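PDB 1ZZG: glucose-6-phosphate isomerase from Thermus thermophilus, which probably catalyses the reversible isomerization of glucose 6-phosphate to fructose 6-phosphate, a step shared by glycolysis and gluconeogenesis. Local coordinates for residues A[267-281]-A[385-399]. Numbering follows the deposited sequence.
Sequences ESLGKVDRQGQRVGT and TAFLGELWEVNAFDQ
The guanidinium of R274 lies with one face against E393, whose CB sits 3.5 Å above its plane, displaced toward the rim, while two waters occupy its edge in plane and lead on to E390. Its carboxylate partner is only loosely engaged: R274 NH2 and E393 OE2 form a long salt bridge of 4.0 Å. The W392 ring carries L388 CD2 over one face, likewise off-centre; L269 CB comes obliquely to W392 CZ3 at 3.7 Å, and W392 NE1 is hydrogen-bonded to H237. E393 closes helix 371-391 with a Schellman motif, and its carbonyl then receives R274 N from the type I turn of the hairpin 271-279, at the margin of the mixed sheet. V279 CG2 of the same hairpin meets V394 CG1 tip to tip at 3.5 Å. K271, bent at chi2 (-83°) and chi4 (52°), brings NZ among carbonyls: it lies in the carbonyl plane of N395, 2.7 Å from N395 O, but stands above that of D398, 2.8 Å from D398 O; S268 O also accepts, and D398 OD1 adds a weak salt bridge. A methionine in its place would probably lose the ammonium these oxygens share, though R187 would still hold D398 O, and loosen the 395-398 loop from the end of helix 257-269, which bears E267, the predicted proton donor.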
loop_
_atom_site.group_PDB
_atom_site.type_symbol
_atom_site.label_atom_id
_atom_site.label_comp_id
_atom_site.label_asym_id
_atom_site.label_seq_id
_atom_site.Cartn_x
_atom_site.Cartn_y
_atom_site.Cartn_z
ATOM N N GLU A 267 -10.720 -6.907 9.531
ATOM C CA GLU A 267 -11.719 -7.943 9.316
ATOM C C GLU A 267 -12.040 -8.759 10.563
ATOM O O GLU A 267 -13.168 -9.220 10.731
ATOM C CB GLU A 267 -11.268 -8.868 8.182
ATOM C CG GLU A 267 -12.406 -9.333 7.303
ATOM C CD GLU A 267 -11.934 -9.969 6.008
ATOM O OE1 GLU A 267 -12.375 -9.512 4.934
ATOM O OE2 GLU A 267 -11.130 -10.925 6.063
ATOM N N SER A 268 -11.056 -8.934 11.440
ATOM C CA SER A 268 -11.265 -9.710 12.657
ATOM C C SER A 268 -12.010 -8.950 13.756
ATOM O O SER A 268 -12.955 -9.474 14.351
ATOM C CB SER A 268 -9.925 -10.190 13.231
ATOM O OG SER A 268 -9.258 -11.084 12.355
ATOM N N LEU A 269 -11.593 -7.712 14.006
ATOM C CA LEU A 269 -12.170 -6.913 15.081
ATOM C C LEU A 269 -13.209 -5.842 14.722
ATOM O O LEU A 269 -13.824 -5.253 15.617
ATOM C CB LEU A 269 -11.017 -6.302 15.886
ATOM C CG LEU A 269 -9.989 -7.371 16.303
ATOM C CD1 LEU A 269 -8.752 -6.730 16.930
ATOM C CD2 LEU A 269 -10.648 -8.348 17.274
ATOM N N GLY A 270 -13.396 -5.572 13.430
ATOM C CA GLY A 270 -14.398 -4.599 13.014
ATOM C C GLY A 270 -15.699 -5.378 13.042
ATOM O O GLY A 270 -16.178 -5.870 12.015
ATOM N N LYS A 271 -16.277 -5.488 14.231
ATOM C CA LYS A 271 -17.479 -6.295 14.405
ATOM C C LYS A 271 -18.502 -5.718 15.368
ATOM O O LYS A 271 -18.250 -4.726 16.045
ATOM C CB LYS A 271 -17.067 -7.672 14.942
ATOM C CG LYS A 271 -16.131 -8.466 14.042
ATOM C CD LYS A 271 -16.915 -9.203 12.962
ATOM C CE LYS A 271 -15.981 -9.856 11.954
ATOM N NZ LYS A 271 -14.959 -10.697 12.631
ATOM N N VAL A 272 -19.656 -6.377 15.417
ATOM C CA VAL A 272 -20.725 -6.021 16.338
ATOM C C VAL A 272 -20.460 -6.934 17.532
ATOM O O VAL A 272 -20.442 -8.162 17.377
ATOM C CB VAL A 272 -22.114 -6.368 15.769
ATOM C CG1 VAL A 272 -23.183 -6.046 16.799
ATOM C CG2 VAL A 272 -22.362 -5.595 14.484
ATOM N N ASP A 273 -20.233 -6.357 18.712
ATOM C CA ASP A 273 -19.946 -7.182 19.876
ATOM C C ASP A 273 -21.200 -7.851 20.435
ATOM O O ASP A 273 -22.303 -7.672 19.906
ATOM C CB ASP A 273 -19.226 -6.376 20.971
ATOM C CG ASP A 273 -20.099 -5.305 21.599
ATOM O OD1 ASP A 273 -21.341 -5.423 21.556
ATOM O OD2 ASP A 273 -19.527 -4.347 22.159
ATOM N N ARG A 274 -21.027 -8.629 21.499
ATOM C CA ARG A 274 -22.143 -9.352 22.093
ATOM C C ARG A 274 -23.208 -8.468 22.726
ATOM O O ARG A 274 -24.276 -8.950 23.101
ATOM C CB ARG A 274 -21.624 -10.384 23.102
ATOM C CG ARG A 274 -20.881 -11.542 22.435
ATOM C CD ARG A 274 -20.727 -12.744 23.361
ATOM N NE ARG A 274 -19.644 -12.587 24.326
ATOM C CZ ARG A 274 -18.354 -12.720 24.033
ATOM N NH1 ARG A 274 -17.979 -13.014 22.795
ATOM N NH2 ARG A 274 -17.437 -12.569 24.983
ATOM N N GLN A 275 -22.922 -7.174 22.828
ATOM C CA GLN A 275 -23.889 -6.248 23.381
ATOM C C GLN A 275 -24.552 -5.456 22.266
ATOM O O GLN A 275 -25.309 -4.523 22.498
ATOM C CB GLN A 275 -23.154 -5.300 24.329
ATOM C CG GLN A 275 -23.178 -5.787 25.779
ATOM C CD GLN A 275 -22.522 -7.145 25.863
ATOM O OE1 GLN A 275 -23.065 -8.115 26.367
ATOM N NE2 GLN A 275 -21.279 -7.182 25.342
ATOM N N GLY A 276 -24.263 -5.859 21.029
ATOM C CA GLY A 276 -24.853 -5.210 19.870
ATOM C C GLY A 276 -24.217 -3.887 19.474
ATOM O O GLY A 276 -24.771 -3.144 18.669
ATOM N N GLN A 277 -23.049 -3.589 20.027
ATOM C CA GLN A 277 -22.367 -2.344 19.716
ATOM C C GLN A 277 -21.292 -2.525 18.636
ATOM O O GLN A 277 -20.617 -3.555 18.577
ATOM C CB GLN A 277 -21.735 -1.769 20.986
ATOM C CG GLN A 277 -22.721 -1.574 22.139
ATOM C CD GLN A 277 -23.888 -0.659 21.779
ATOM O OE1 GLN A 277 -23.697 0.518 21.462
ATOM N NE2 GLN A 277 -25.105 -1.201 21.825
ATOM N N ARG A 278 -21.152 -1.519 17.776
ATOM C CA ARG A 278 -20.151 -1.551 16.714
ATOM C C ARG A 278 -18.788 -1.256 17.326
ATOM O O ARG A 278 -18.609 -0.224 17.970
ATOM C CB ARG A 278 -20.455 -0.487 15.659
ATOM C CG ARG A 278 -21.671 -0.749 14.793
ATOM C CD ARG A 278 -21.940 0.482 13.943
ATOM N NE ARG A 278 -22.978 0.278 12.939
ATOM C CZ ARG A 278 -22.742 0.146 11.637
ATOM N NH1 ARG A 278 -21.499 0.192 11.179
ATOM N NH2 ARG A 278 -23.752 -0.014 10.796
ATOM N N VAL A 279 -17.827 -2.152 17.140
ATOM C CA VAL A 279 -16.505 -1.916 17.698
ATOM C C VAL A 279 -15.414 -2.122 16.658
ATOM O O VAL A 279 -15.684 -2.568 15.539
ATOM C CB VAL A 279 -16.231 -2.833 18.916
ATOM C CG1 VAL A 279 -17.338 -2.654 19.951
ATOM C CG2 VAL A 279 -16.120 -4.285 18.479
ATOM N N GLY A 280 -14.188 -1.775 17.031
ATOM C CA GLY A 280 -13.056 -1.933 16.130
ATOM C C GLY A 280 -12.329 -0.634 15.828
ATOM O O GLY A 280 -12.949 0.432 15.744
ATOM N N THR A 281 -11.011 -0.713 15.679
ATOM C CA THR A 281 -10.223 0.467 15.363
ATOM C C THR A 281 -9.755 0.340 13.918
ATOM O O THR A 281 -9.668 -0.763 13.379
ATOM C CB THR A 281 -9.004 0.616 16.298
ATOM O OG1 THR A 281 -8.154 -0.531 16.173
ATOM C CG2 THR A 281 -9.462 0.756 17.754
ATOM N N THR A 385 -4.488 -10.531 17.929
ATOM C CA THR A 385 -5.821 -10.332 17.385
ATOM C C THR A 385 -6.860 -11.265 18.012
ATOM O O THR A 385 -7.970 -10.832 18.339
ATOM C CB THR A 385 -5.804 -10.517 15.855
ATOM O OG1 THR A 385 -4.863 -9.598 15.279
ATOM C CG2 THR A 385 -7.184 -10.261 15.272
ATOM N N ALA A 386 -6.511 -12.537 18.185
ATOM C CA ALA A 386 -7.449 -13.484 18.790
ATOM C C ALA A 386 -7.739 -13.081 20.242
ATOM O O ALA A 386 -8.885 -13.141 20.688
ATOM C CB ALA A 386 -6.887 -14.912 18.726
ATOM N N PHE A 387 -6.709 -12.671 20.979
ATOM C CA PHE A 387 -6.913 -12.241 22.365
ATOM C C PHE A 387 -7.856 -11.034 22.398
ATOM O O PHE A 387 -8.754 -10.951 23.246
ATOM C CB PHE A 387 -5.579 -11.868 23.039
ATOM C CG PHE A 387 -4.691 -13.054 23.361
ATOM C CD1 PHE A 387 -5.228 -14.223 23.901
ATOM C CD2 PHE A 387 -3.312 -12.982 23.162
ATOM C CE1 PHE A 387 -4.403 -15.310 24.239
ATOM C CE2 PHE A 387 -2.478 -14.057 23.495
ATOM C CZ PHE A 387 -3.027 -15.224 24.036
ATOM N N LEU A 388 -7.643 -10.094 21.480
ATOM C CA LEU A 388 -8.495 -8.912 21.398
ATOM C C LEU A 388 -9.940 -9.300 21.084
ATOM O O LEU A 388 -10.882 -8.613 21.486
ATOM C CB LEU A 388 -7.966 -7.944 20.335
ATOM C CG LEU A 388 -6.785 -7.097 20.805
ATOM C CD1 LEU A 388 -6.183 -6.309 19.644
ATOM C CD2 LEU A 388 -7.276 -6.164 21.906
ATOM N N GLY A 389 -10.119 -10.402 20.365
ATOM C CA GLY A 389 -11.468 -10.847 20.052
ATOM C C GLY A 389 -12.218 -11.142 21.341
ATOM O O GLY A 389 -13.424 -10.894 21.448
ATOM N N GLU A 390 -11.502 -11.673 22.329
ATOM C CA GLU A 390 -12.099 -11.988 23.620
ATOM C C GLU A 390 -12.294 -10.720 24.450
ATOM O O GLU A 390 -13.347 -10.523 25.057
ATOM C CB GLU A 390 -11.212 -12.971 24.400
ATOM C CG GLU A 390 -11.045 -14.344 23.747
ATOM C CD GLU A 390 -12.374 -15.004 23.407
ATOM O OE1 GLU A 390 -13.389 -14.671 24.057
ATOM O OE2 GLU A 390 -12.401 -15.866 22.500
ATOM N N LEU A 391 -11.275 -9.865 24.480
ATOM C CA LEU A 391 -11.352 -8.623 25.242
ATOM C C LEU A 391 -12.472 -7.709 24.758
ATOM O O LEU A 391 -13.071 -6.990 25.553
ATOM C CB LEU A 391 -10.019 -7.874 25.178
ATOM C CG LEU A 391 -8.828 -8.519 25.895
ATOM C CD1 LEU A 391 -7.555 -7.785 25.519
ATOM C CD2 LEU A 391 -9.043 -8.481 27.407
ATOM N N TRP A 392 -12.756 -7.732 23.457
ATOM C CA TRP A 392 -13.808 -6.883 22.905
ATOM C C TRP A 392 -15.123 -7.625 22.691
ATOM O O TRP A 392 -16.078 -7.069 22.153
ATOM C CB TRP A 392 -13.347 -6.241 21.590
ATOM C CG TRP A 392 -12.195 -5.290 21.757
ATOM C CD1 TRP A 392 -11.592 -4.927 22.929
ATOM C CD2 TRP A 392 -11.477 -4.619 20.712
ATOM N NE1 TRP A 392 -10.541 -4.077 22.679
ATOM C CE2 TRP A 392 -10.446 -3.872 21.327
ATOM C CE3 TRP A 392 -11.603 -4.578 19.319
ATOM C CZ2 TRP A 392 -9.539 -3.091 20.593
ATOM C CZ3 TRP A 392 -10.702 -3.802 18.585
ATOM C CH2 TRP A 392 -9.682 -3.069 19.227
ATOM N N GLU A 393 -15.163 -8.885 23.113
ATOM C CA GLU A 393 -16.369 -9.703 23.008
ATOM C C GLU A 393 -16.973 -9.783 21.615
ATOM O O GLU A 393 -18.172 -9.563 21.424
ATOM C CB GLU A 393 -17.424 -9.193 23.991
ATOM C CG GLU A 393 -16.913 -9.117 25.417
ATOM C CD GLU A 393 -18.003 -8.779 26.414
ATOM O OE1 GLU A 393 -18.743 -7.794 26.189
ATOM O OE2 GLU A 393 -18.114 -9.499 27.426
ATOM N N VAL A 394 -16.134 -10.111 20.643
ATOM C CA VAL A 394 -16.580 -10.239 19.267
ATOM C C VAL A 394 -16.092 -11.568 18.730
ATOM O O VAL A 394 -15.235 -12.217 19.335
ATOM C CB VAL A 394 -15.992 -9.126 18.370
ATOM C CG1 VAL A 394 -16.526 -7.764 18.793
ATOM C CG2 VAL A 394 -14.474 -9.150 18.455
ATOM N N ASN A 395 -16.662 -11.970 17.603
ATOM C CA ASN A 395 -16.264 -13.194 16.929
ATOM C C ASN A 395 -15.180 -12.702 15.971
ATOM O O ASN A 395 -15.473 -12.078 14.948
ATOM C CB ASN A 395 -17.433 -13.779 16.136
ATOM C CG ASN A 395 -17.074 -15.082 15.450
ATOM O OD1 ASN A 395 -15.897 -15.379 15.236
ATOM N ND2 ASN A 395 -18.088 -15.863 15.089
ATOM N N ALA A 396 -13.929 -12.962 16.319
ATOM C CA ALA A 396 -12.804 -12.514 15.504
ATOM C C ALA A 396 -12.527 -13.402 14.301
ATOM O O ALA A 396 -11.605 -13.134 13.526
ATOM C CB ALA A 396 -11.553 -12.436 16.375
ATOM N N PHE A 397 -13.346 -14.429 14.109
ATOM C CA PHE A 397 -13.080 -15.374 13.039
ATOM C C PHE A 397 -14.067 -15.485 11.886
ATOM O O PHE A 397 -13.926 -16.361 11.028
ATOM C CB PHE A 397 -12.816 -16.733 13.692
ATOM C CG PHE A 397 -11.796 -16.656 14.801
ATOM C CD1 PHE A 397 -10.460 -16.389 14.513
ATOM C CD2 PHE A 397 -12.185 -16.746 16.136
ATOM C CE1 PHE A 397 -9.524 -16.206 15.535
ATOM C CE2 PHE A 397 -11.255 -16.564 17.171
ATOM C CZ PHE A 397 -9.922 -16.292 16.868
ATOM N N ASP A 398 -15.055 -14.600 11.855
ATOM C CA ASP A 398 -16.021 -14.608 10.765
ATOM C C ASP A 398 -16.016 -13.233 10.094
ATOM O O ASP A 398 -15.220 -12.369 10.460
ATOM C CB ASP A 398 -17.425 -14.991 11.269
ATOM C CG ASP A 398 -18.044 -13.942 12.171
ATOM O OD1 ASP A 398 -17.375 -12.948 12.501
ATOM O OD2 ASP A 398 -19.221 -14.120 12.547
ATOM N N GLN A 399 -16.879 -13.033 9.106
ATOM C CA GLN A 399 -16.919 -11.755 8.403
ATOM C C GLN A 399 -18.291 -11.510 7.775
ATOM O O GLN A 399 -18.431 -11.486 6.550
ATOM C CB GLN A 399 -15.817 -11.716 7.335
ATOM C CG GLN A 399 -15.710 -12.958 6.446
ATOM C CD GLN A 399 -15.176 -14.191 7.171
ATOM O OE1 GLN A 399 -14.137 -14.145 7.835
ATOM N NE2 GLN A 399 -15.884 -15.307 7.030
HETATM O O HOH W 1 -18.903 -10.459 16.595
HETATM O O HOH W 2 -16.867 -4.714 23.182
HETATM O O HOH W 3 -14.862 -12.851 25.504
HETATM O O HOH W 4 -15.412 -13.773 21.898
#